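Side-chain contacts in ethanolamine utilization protein EutJ (Carboxydothermus hydrogenoformans Z-2901, PDB 3H1Q), which binds ATP in an actin-like nucleotide-binding fold and probably serves in ethanolamine utilization: residues Val33-Ala38 against Gln75-Leu80; Ala133-Ile138 against Leu261-Leu266. All coordinates share one frame; numbering follows the deposited sequence.

Contact 1. Residues Val33-Ala38 against Gln75-Leu80. With ATP (adenosine-5'-triphosphate), chain C.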
ATOM      1  N   VAL A  33       7.929  -8.128   1.197  1.00 39.67           N
ATOM      2  CA  VAL A  33       8.350  -6.802   1.534  1.00 40.71           C
ATOM      3  C   VAL A  33       7.746  -5.852   0.513  1.00 41.88           C
ATOM      4  O   VAL A  33       7.748  -6.140  -0.695  1.00 41.90           O
ATOM      5  CB  VAL A  33       9.866  -6.705   1.571  1.00 40.69           C
ATOM      6  CG1 VAL A  33      10.317  -5.261   1.928  1.00 40.43           C
ATOM      7  CG2 VAL A  33      10.417  -7.708   2.574  1.00 39.57           C
ATOM      8  N   ASP A  34       7.182  -4.756   1.021  1.00 42.83           N
ATOM      9  CA  ASP A  34       6.625  -3.710   0.198  1.00 43.83           C
ATOM     10  C   ASP A  34       7.473  -2.473   0.324  1.00 43.50           C
ATOM     11  O   ASP A  34       7.503  -1.818   1.387  1.00 43.20           O
ATOM     12  CB  ASP A  34       5.198  -3.397   0.626  1.00 44.85           C
ATOM     13  CG  ASP A  34       4.524  -2.347  -0.280  1.00 49.93           C
ATOM     14  OD1 ASP A  34       3.831  -2.779  -1.239  1.00 54.71           O
ATOM     15  OD2 ASP A  34       4.686  -1.098  -0.052  1.00 54.81           O
ATOM     16  N   LEU A  35       8.163  -2.143  -0.763  1.00 43.47           N
ATOM     17  CA  LEU A  35       8.951  -0.915  -0.783  1.00 43.86           C
ATOM     18  C   LEU A  35       8.060   0.280  -1.172  1.00 44.44           C
ATOM     19  O   LEU A  35       7.076   0.120  -1.906  1.00 45.93           O
ATOM     20  CB  LEU A  35      10.189  -1.079  -1.667  1.00 43.70           C
ATOM     21  CG  LEU A  35      11.153  -2.187  -1.198  1.00 42.60           C
ATOM     22  CD1 LEU A  35      12.343  -2.316  -2.111  1.00 41.70           C
ATOM     23  CD2 LEU A  35      11.624  -1.950   0.239  1.00 42.19           C
ATOM     24  N   GLY A  36       8.333   1.467  -0.649  1.00 43.79           N
ATOM     25  CA  GLY A  36       7.357   2.525  -0.843  1.00 42.45           C
ATOM     26  C   GLY A  36       7.809   3.935  -0.560  1.00 42.04           C
ATOM     27  O   GLY A  36       8.859   4.199   0.082  1.00 42.56           O
ATOM     28  N   THR A  37       6.988   4.841  -1.052  1.00 40.22           N
ATOM     29  CA  THR A  37       7.195   6.256  -0.942  1.00 39.20           C
ATOM     30  C   THR A  37       7.111   6.772   0.478  1.00 38.36           C
ATOM     31  O   THR A  37       7.806   7.726   0.841  1.00 38.62           O
ATOM     32  CB  THR A  37       6.076   6.923  -1.668  1.00 39.39           C
ATOM     33  OG1 THR A  37       5.870   6.215  -2.894  1.00 39.97           O
ATOM     34  CG2 THR A  37       6.393   8.369  -1.909  1.00 40.79           C
ATOM     35  N   ALA A  38       6.225   6.198   1.284  1.00 37.23           N
ATOM     36  CA  ALA A  38       6.010   6.804   2.570  1.00 35.55           C
ATOM     37  C   ALA A  38       6.298   5.830   3.647  1.00 34.76           C
ATOM     38  O   ALA A  38       6.504   6.248   4.786  1.00 35.40           O
ATOM     39  CB  ALA A  38       4.638   7.342   2.688  1.00 35.71           C
ATOM     40  N   GLN A  75      18.899  -1.031   5.870  1.00 38.03           N
ATOM     41  CA  GLN A  75      18.746  -0.777   7.300  1.00 39.80           C
ATOM     42  C   GLN A  75      17.319  -1.027   7.805  1.00 40.11           C
ATOM     43  O   GLN A  75      17.142  -1.750   8.809  1.00 40.49           O
ATOM     44  CB  GLN A  75      19.136   0.650   7.641  1.00 40.18           C
ATOM     45  CG  GLN A  75      20.505   0.810   8.253  1.00 43.09           C
ATOM     46  CD  GLN A  75      21.292   1.920   7.558  1.00 47.36           C
ATOM     47  OE1 GLN A  75      21.505   1.868   6.341  1.00 49.10           O
ATOM     48  NE2 GLN A  75      21.710   2.937   8.320  1.00 47.56           N
ATOM     49  N   ILE A  76      16.324  -0.420   7.124  1.00 40.05           N
ATOM     50  CA  ILE A  76      14.892  -0.559   7.482  1.00 39.46           C
ATOM     51  C   ILE A  76      14.447  -2.014   7.330  1.00 38.87           C
ATOM     52  O   ILE A  76      14.007  -2.631   8.307  1.00 38.94           O
ATOM     53  CB  ILE A  76      13.930   0.398   6.679  1.00 39.88           C
ATOM     54  CG1 ILE A  76      14.282   1.889   6.870  1.00 39.70           C
ATOM     55  CG2 ILE A  76      12.452   0.130   7.038  1.00 39.69           C
ATOM     56  CD1 ILE A  76      14.220   2.378   8.312  1.00 40.04           C
ATOM     57  N   VAL A  77      14.575  -2.586   6.139  1.00 37.73           N
ATOM     58  CA  VAL A  77      14.210  -3.992   6.016  1.00 37.43           C
ATOM     59  C   VAL A  77      14.913  -4.831   7.081  1.00 38.83           C
ATOM     60  O   VAL A  77      14.287  -5.641   7.763  1.00 38.87           O
ATOM     61  CB  VAL A  77      14.538  -4.545   4.669  1.00 36.84           C
ATOM     62  CG1 VAL A  77      14.234  -6.038   4.620  1.00 33.30           C
ATOM     63  CG2 VAL A  77      13.766  -3.773   3.634  1.00 36.20           C
ATOM     64  N   ARG A  78      16.218  -4.620   7.251  1.00 40.01           N
ATOM     65  CA  ARG A  78      16.923  -5.348   8.291  1.00 40.06           C
ATOM     66  C   ARG A  78      16.265  -5.166   9.643  1.00 40.42           C
ATOM     67  O   ARG A  78      16.003  -6.153  10.321  1.00 40.57           O
ATOM     68  CB  ARG A  78      18.404  -5.024   8.301  1.00 39.55           C
ATOM     69  CG  ARG A  78      19.093  -5.865   7.277  1.00 40.28           C
ATOM     70  CD  ARG A  78      20.563  -5.586   7.171  1.00 41.96           C
ATOM     71  NE  ARG A  78      21.259  -5.760   8.443  1.00 42.91           N
ATOM     72  CZ  ARG A  78      21.918  -6.853   8.801  1.00 44.07           C
ATOM     73  NH1 ARG A  78      21.973  -7.906   7.984  1.00 44.27           N
ATOM     74  NH2 ARG A  78      22.511  -6.891   9.993  1.00 45.91           N
ATOM     75  N   GLU A  79      15.947  -3.932  10.027  1.00 40.94           N
ATOM     76  CA  GLU A  79      15.425  -3.721  11.383  1.00 42.21           C
ATOM     77  C   GLU A  79      14.020  -4.347  11.571  1.00 41.41           C
ATOM     78  O   GLU A  79      13.687  -4.856  12.658  1.00 40.94           O
ATOM     79  CB  GLU A  79      15.525  -2.246  11.831  1.00 42.81           C
ATOM     80  CG  GLU A  79      14.420  -1.294  11.371  1.00 48.98           C
ATOM     81  CD  GLU A  79      14.891   0.202  11.313  1.00 58.68           C
ATOM     82  OE1 GLU A  79      15.844   0.541  10.528  1.00 60.44           O
ATOM     83  OE2 GLU A  79      14.292   1.044  12.051  1.00 61.21           O
ATOM     84  N   LEU A  80      13.244  -4.350  10.481  1.00 40.32           N
ATOM     85  CA  LEU A  80      11.936  -4.975  10.449  1.00 38.92           C
ATOM     86  C   LEU A  80      12.075  -6.482  10.597  1.00 38.45           C
ATOM     87  O   LEU A  80      11.494  -7.060  11.529  1.00 38.95           O
ATOM     88  CB  LEU A  80      11.179  -4.622   9.167  1.00 38.77           C
ATOM     89  CG  LEU A  80      10.912  -3.143   8.894  1.00 38.35           C
ATOM     90  CD1 LEU A  80      10.155  -3.021   7.626  1.00 37.77           C
ATOM     91  CD2 LEU A  80      10.164  -2.440  10.027  1.00 37.37           C
TER
HETATM   92  PG  ATP C 301       2.640   2.015  -1.688  1.00 69.41           P
HETATM   93  O1G ATP C 301       2.501   1.351  -0.326  1.00 69.91           O
HETATM   94  O2G ATP C 301       1.348   2.560  -2.234  1.00 71.40           O
HETATM   95  O3G ATP C 301       3.306   1.129  -2.733  1.00 69.72           O
HETATM   96  PB  ATP C 301       3.626   4.025  -0.012  1.00 64.16           P
HETATM   97  O1B ATP C 301       4.380   5.310  -0.008  1.00 64.68           O
HETATM   98  O2B ATP C 301       4.056   3.007   1.009  1.00 66.77           O
HETATM   99  O3B ATP C 301       3.519   3.354  -1.466  1.00 64.61           O
HETATM  100  PA  ATP C 301       0.939   3.882   1.218  1.00 57.17           P
HETATM  101  O1A ATP C 301       1.545   3.080   2.332  1.00 56.29           O
HETATM  102  O2A ATP C 301      -0.076   3.216   0.324  1.00 55.29           O
HETATM  103  O3A ATP C 301       2.076   4.438   0.203  1.00 63.50           O
HETATM  104  O5' ATP C 301       0.392   5.274   1.795  1.00 56.68           O
HETATM  105  C5' ATP C 301       1.169   6.240   2.481  1.00 58.21           C
HETATM  106  C4' ATP C 301       0.243   7.432   2.598  1.00 62.29           C
HETATM  107  O4' ATP C 301      -0.937   7.039   3.305  1.00 65.86           O
HETATM  108  C3' ATP C 301       0.867   8.542   3.409  1.00 65.06           C
HETATM  109  O3' ATP C 301       0.685   9.808   2.765  1.00 68.18           O
HETATM  110  C2' ATP C 301       0.067   8.590   4.684  1.00 66.13           C
HETATM  111  O2' ATP C 301      -0.052   9.921   5.173  1.00 63.00           O
HETATM  112  C1' ATP C 301      -1.279   8.001   4.300  1.00 69.17           C
HETATM  113  N9  ATP C 301      -1.901   7.572   5.599  1.00 75.57           N
HETATM  114  C8  ATP C 301      -1.475   6.623   6.461  1.00 76.49           C
HETATM  115  N7  ATP C 301      -2.246   6.575   7.583  1.00 77.74           N
HETATM  116  C5  ATP C 301      -3.193   7.522   7.471  1.00 79.11           C
HETATM  117  C6  ATP C 301      -4.341   8.017   8.280  1.00 79.60           C
HETATM  118  N6  ATP C 301      -4.654   7.475   9.479  1.00 79.02           N
HETATM  119  N1  ATP C 301      -5.083   9.038   7.777  1.00 80.16           N
HETATM  120  C2  ATP C 301      -4.824   9.616   6.590  1.00 79.77           C
HETATM  121  N3  ATP C 301      -3.809   9.211   5.797  1.00 80.58           N
HETATM  122  C4  ATP C 301      -2.963   8.188   6.169  1.00 79.28           C
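Val33 and Val77 meet branch against branch, their side chains slanting across one another, where strand 30-34 of the actin-like ATPase fold packs against helix 70-87. The segment Val33-Ala38 runs from that strand into the phosphate-binding turn, whose Asp-Leu-Gly-Thr sequence matches the phosphate 1 motif of this superfamily. The principle it illustrates is a division of labour along a strand end: one side chain faces a helix, the next faces the nucleotide.

With chi1 at 180°, Val33 holds CG1 opposite its own amide nitrogen, and from there the methyl reaches Val77 CG2 at 4.1 Å. The same methyl of Val77 is approached by Leu35 CD2 at 4.4 Å. Leu35 leaves the turn without aiming at the helix, yet its extended end swings inward, so Val77 CG2 receives two apolar groups. Neighbouring Val114 of helix 110-117 and Ala118 also touch Val77, and Leu42 of strand 39-45 touches Val33.

Asp34 turns the other way, with CG anti to the backbone N (chi1 -176°), which carries the carboxylate toward the triphosphate. Gly36 passes close beside the phosphates, where a beta carbon would collide with O2B of ATP. The amides of Thr37 and Ala38 border the beta phosphate at O1B, an oxygen whose place is doubtful. At the gamma phosphate two acidic groups come together that would be expected to repel unless a proton or cation lay between them, and no metal ion is modelled: Asp34 OD2 is 3.3 Å from O1G of ATP.

Contact 2. Residues Ala133-Ile138 against Leu261-Leu266. With ATP (adenosine-5'-triphosphate), chain C.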
ATOM      1  N   ALA A 133      -4.348  -6.613  -6.471  1.00 50.54           N
ATOM      2  CA  ALA A 133      -5.437  -7.421  -7.024  1.00 49.89           C
ATOM      3  C   ALA A 133      -5.691  -8.682  -6.214  1.00 49.34           C
ATOM      4  O   ALA A 133      -6.794  -8.884  -5.712  1.00 49.55           O
ATOM      5  CB  ALA A 133      -5.140  -7.782  -8.476  1.00 49.98           C
ATOM      6  N   ARG A 134      -4.646  -9.499  -6.080  1.00 48.75           N
ATOM      7  CA  ARG A 134      -4.718 -10.822  -5.455  1.00 47.80           C
ATOM      8  C   ARG A 134      -5.301 -10.729  -4.075  1.00 47.21           C
ATOM      9  O   ARG A 134      -6.149 -11.550  -3.713  1.00 46.87           O
ATOM     10  CB  ARG A 134      -3.340 -11.481  -5.371  1.00 47.39           C
ATOM     11  CG  ARG A 134      -3.422 -12.919  -4.919  1.00 47.49           C
ATOM     12  CD  ARG A 134      -2.059 -13.566  -4.910  1.00 50.39           C
ATOM     13  NE  ARG A 134      -2.108 -14.989  -4.545  1.00 52.14           N
ATOM     14  CZ  ARG A 134      -1.044 -15.798  -4.528  1.00 53.06           C
ATOM     15  NH1 ARG A 134       0.164 -15.345  -4.848  1.00 52.93           N
ATOM     16  NH2 ARG A 134      -1.182 -17.073  -4.185  1.00 53.06           N
ATOM     17  N   ALA A 135      -4.837  -9.723  -3.323  1.00 46.55           N
ATOM     18  CA  ALA A 135      -5.334  -9.425  -1.967  1.00 45.75           C
ATOM     19  C   ALA A 135      -6.847  -9.159  -1.935  1.00 45.14           C
ATOM     20  O   ALA A 135      -7.557  -9.790  -1.176  1.00 44.87           O
ATOM     21  CB  ALA A 135      -4.552  -8.276  -1.333  1.00 45.54           C
ATOM     22  N   LEU A 136      -7.341  -8.255  -2.771  1.00 44.92           N
ATOM     23  CA  LEU A 136      -8.780  -8.111  -2.946  1.00 44.64           C
ATOM     24  C   LEU A 136      -9.392  -9.413  -3.450  1.00 45.09           C
ATOM     25  O   LEU A 136     -10.560  -9.686  -3.205  1.00 45.52           O
ATOM     26  CB  LEU A 136      -9.101  -7.017  -3.931  1.00 44.27           C
ATOM     27  CG  LEU A 136      -8.374  -5.688  -3.775  1.00 44.94           C
ATOM     28  CD1 LEU A 136      -8.423  -4.910  -5.070  1.00 46.06           C
ATOM     29  CD2 LEU A 136      -8.929  -4.852  -2.643  1.00 44.92           C
ATOM     30  N   GLY A 137      -8.616 -10.241  -4.131  1.00 45.28           N
ATOM     31  CA  GLY A 137      -9.178 -11.459  -4.678  1.00 45.89           C
ATOM     32  C   GLY A 137     -10.181 -11.096  -5.755  1.00 46.68           C
ATOM     33  O   GLY A 137     -11.166 -11.798  -5.950  1.00 46.88           O
ATOM     34  N   ILE A 138      -9.933  -9.980  -6.439  1.00 46.97           N
ATOM     35  CA  ILE A 138     -10.782  -9.522  -7.514  1.00 47.56           C
ATOM     36  C   ILE A 138     -10.080  -9.885  -8.810  1.00 48.47           C
ATOM     37  O   ILE A 138      -8.947  -9.464  -9.014  1.00 48.56           O
ATOM     38  CB  ILE A 138     -10.962  -8.009  -7.421  1.00 46.95           C
ATOM     39  N   LEU A 261      -4.020   0.997   3.428  1.00 35.33           N
ATOM     40  CA  LEU A 261      -2.547   0.893   3.417  1.00 34.65           C
ATOM     41  C   LEU A 261      -1.967  -0.509   3.366  1.00 35.05           C
ATOM     42  O   LEU A 261      -0.850  -0.686   2.893  1.00 36.12           O
ATOM     43  CB  LEU A 261      -1.952   1.597   4.635  1.00 34.13           C
ATOM     44  CG  LEU A 261      -0.451   1.946   4.692  1.00 32.09           C
ATOM     45  CD1 LEU A 261      -0.240   3.185   5.561  1.00 29.07           C
ATOM     46  CD2 LEU A 261       0.488   0.782   5.139  1.00 27.83           C
ATOM     47  N   LEU A 262      -2.714  -1.490   3.846  1.00 34.96           N
ATOM     48  CA  LEU A 262      -2.218  -2.837   3.999  1.00 35.52           C
ATOM     49  C   LEU A 262      -2.506  -3.759   2.831  1.00 36.21           C
ATOM     50  O   LEU A 262      -2.027  -4.910   2.774  1.00 35.39           O
ATOM     51  CB  LEU A 262      -2.776  -3.434   5.285  1.00 35.26           C
ATOM     52  CG  LEU A 262      -2.096  -2.811   6.491  1.00 35.28           C
ATOM     53  CD1 LEU A 262      -2.810  -3.198   7.776  1.00 32.39           C
ATOM     54  CD2 LEU A 262      -0.633  -3.267   6.488  1.00 35.33           C
ATOM     55  N   VAL A 263      -3.289  -3.284   1.881  1.00 37.56           N
ATOM     56  CA  VAL A 263      -3.784  -4.267   0.908  1.00 39.19           C
ATOM     57  C   VAL A 263      -2.651  -4.827   0.053  1.00 40.10           C
ATOM     58  O   VAL A 263      -2.546  -6.046  -0.067  1.00 40.90           O
ATOM     59  CB  VAL A 263      -5.018  -3.784   0.056  1.00 39.07           C
ATOM     60  CG1 VAL A 263      -5.495  -4.886  -0.893  1.00 36.60           C
ATOM     61  CG2 VAL A 263      -6.143  -3.334   0.978  1.00 38.72           C
ATOM     62  N   THR A 264      -1.803  -3.951  -0.498  1.00 40.70           N
ATOM     63  CA  THR A 264      -0.727  -4.397  -1.382  1.00 41.45           C
ATOM     64  C   THR A 264       0.269  -5.220  -0.591  1.00 40.79           C
ATOM     65  O   THR A 264       0.569  -6.350  -0.987  1.00 39.97           O
ATOM     66  CB  THR A 264       0.008  -3.229  -2.122  1.00 42.28           C
ATOM     67  OG1 THR A 264      -0.953  -2.385  -2.772  1.00 44.65           O
ATOM     68  CG2 THR A 264       0.976  -3.776  -3.188  1.00 42.44           C
ATOM     69  N   PRO A 265       0.777  -4.665   0.532  1.00 40.77           N
ATOM     70  CA  PRO A 265       1.700  -5.444   1.348  1.00 41.32           C
ATOM     71  C   PRO A 265       1.216  -6.894   1.572  1.00 42.77           C
ATOM     72  O   PRO A 265       1.970  -7.845   1.296  1.00 43.49           O
ATOM     73  CB  PRO A 265       1.755  -4.653   2.639  1.00 41.03           C
ATOM     74  CG  PRO A 265       1.529  -3.240   2.206  1.00 39.86           C
ATOM     75  CD  PRO A 265       0.563  -3.313   1.087  1.00 40.27           C
ATOM     76  N   LEU A 266      -0.036  -7.073   1.995  1.00 43.67           N
ATOM     77  CA  LEU A 266      -0.557  -8.404   2.222  1.00 44.39           C
ATOM     78  C   LEU A 266      -0.530  -9.173   0.935  1.00 45.54           C
ATOM     79  O   LEU A 266      -0.326 -10.387   0.945  1.00 46.48           O
ATOM     80  CB  LEU A 266      -1.984  -8.370   2.755  1.00 44.19           C
ATOM     81  CG  LEU A 266      -2.750  -9.711   2.734  1.00 44.60           C
ATOM     82  CD1 LEU A 266      -2.224 -10.724   3.748  1.00 44.38           C
ATOM     83  CD2 LEU A 266      -4.237  -9.471   2.964  1.00 44.91           C
TER
HETATM   84  PG  ATP C 301       2.640   2.015  -1.688  1.00 69.41           P
HETATM   85  O1G ATP C 301       2.501   1.351  -0.326  1.00 69.91           O
HETATM   86  O2G ATP C 301       1.348   2.560  -2.234  1.00 71.40           O
HETATM   87  O3G ATP C 301       3.306   1.129  -2.733  1.00 69.72           O
HETATM   88  PB  ATP C 301       3.626   4.025  -0.012  1.00 64.16           P
HETATM   89  O1B ATP C 301       4.380   5.310  -0.008  1.00 64.68           O
HETATM   90  O2B ATP C 301       4.056   3.007   1.009  1.00 66.77           O
HETATM   91  O3B ATP C 301       3.519   3.354  -1.466  1.00 64.61           O
HETATM   92  PA  ATP C 301       0.939   3.882   1.218  1.00 57.17           P
HETATM   93  O1A ATP C 301       1.545   3.080   2.332  1.00 56.29           O
HETATM   94  O2A ATP C 301      -0.076   3.216   0.324  1.00 55.29           O
HETATM   95  O3A ATP C 301       2.076   4.438   0.203  1.00 63.50           O
HETATM   96  O5' ATP C 301       0.392   5.274   1.795  1.00 56.68           O
HETATM   97  C5' ATP C 301       1.169   6.240   2.481  1.00 58.21           C
HETATM   98  C4' ATP C 301       0.243   7.432   2.598  1.00 62.29           C
HETATM   99  O4' ATP C 301      -0.937   7.039   3.305  1.00 65.86           O
HETATM  100  C3' ATP C 301       0.867   8.542   3.409  1.00 65.06           C
HETATM  101  O3' ATP C 301       0.685   9.808   2.765  1.00 68.18           O
HETATM  102  C2' ATP C 301       0.067   8.590   4.684  1.00 66.13           C
HETATM  103  O2' ATP C 301      -0.052   9.921   5.173  1.00 63.00           O
HETATM  104  C1' ATP C 301      -1.279   8.001   4.300  1.00 69.17           C
HETATM  105  N9  ATP C 301      -1.901   7.572   5.599  1.00 75.57           N
HETATM  106  C8  ATP C 301      -1.475   6.623   6.461  1.00 76.49           C
HETATM  107  N7  ATP C 301      -2.246   6.575   7.583  1.00 77.74           N
HETATM  108  C5  ATP C 301      -3.193   7.522   7.471  1.00 79.11           C
HETATM  109  C6  ATP C 301      -4.341   8.017   8.280  1.00 79.60           C
HETATM  110  N6  ATP C 301      -4.654   7.475   9.479  1.00 79.02           N
HETATM  111  N1  ATP C 301      -5.083   9.038   7.777  1.00 80.16           N
HETATM  112  C2  ATP C 301      -4.824   9.616   6.590  1.00 79.77           C
HETATM  113  N3  ATP C 301      -3.809   9.211   5.797  1.00 80.58           N
HETATM  114  C4  ATP C 301      -2.963   8.188   6.169  1.00 79.28           C
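Leu136 and Ala135, at the end of helix 128-136, rest on Val263 of helix 263-269. Leu136 can be traced outward. Its CB leaves the backbone without heading for the other helix. The next atom, CG, is set anti to the carbonyl carbon (chi1 -47°), a turn that brings the end of the chain round to Val263. At the tip, Leu136 CD2 settles 3.9 Å from Val263 CG1. The two side chains cross at about a right angle, while Leu6, Pro257, Tyr231 and Val233 also touch the leucine. Ala135 directs its CB toward the partner helix, 3.5 Å from Val263 CG1 and beside the Val263 carbonyl O. The two helices probably correspond to the connect 1 and connect 2 elements of the actin ATPase superfamily, and the small methyl of Ala135 is consistent with the 6.1 Å between Ala135 CA and Val263 CA. At the start of its segment, Leu261 reaches the nucleotide, with CD1 3.8 Å from C8 of ATP and Tyr238 against the same side chain. Trimming Leu261 to an alanine is likely to open a gap beside C8 of ATP and Tyr238. Thr264 OG1 is hydrogen-bonded to Asp145 OD2.

In the fold
Both contacts are apolar and without hydrogen bonds across their segments, but they sit differently in the fold. In contact 1 a strand end packs against a helix that flanks its sheet, and every touching residue is buried. Contact 2 joins two helices and is only partly buried, although its centre lies about 8 Å from the centre of the chain, against about 12 Å for the centre of contact 1. No strand or helix is common to both. They touch by packing, Asp34 OD1 being 3.6 Å from Thr264 CG2. ATP is shared: contact 1 borders its beta and gamma phosphates, contact 2 its alpha phosphate and base.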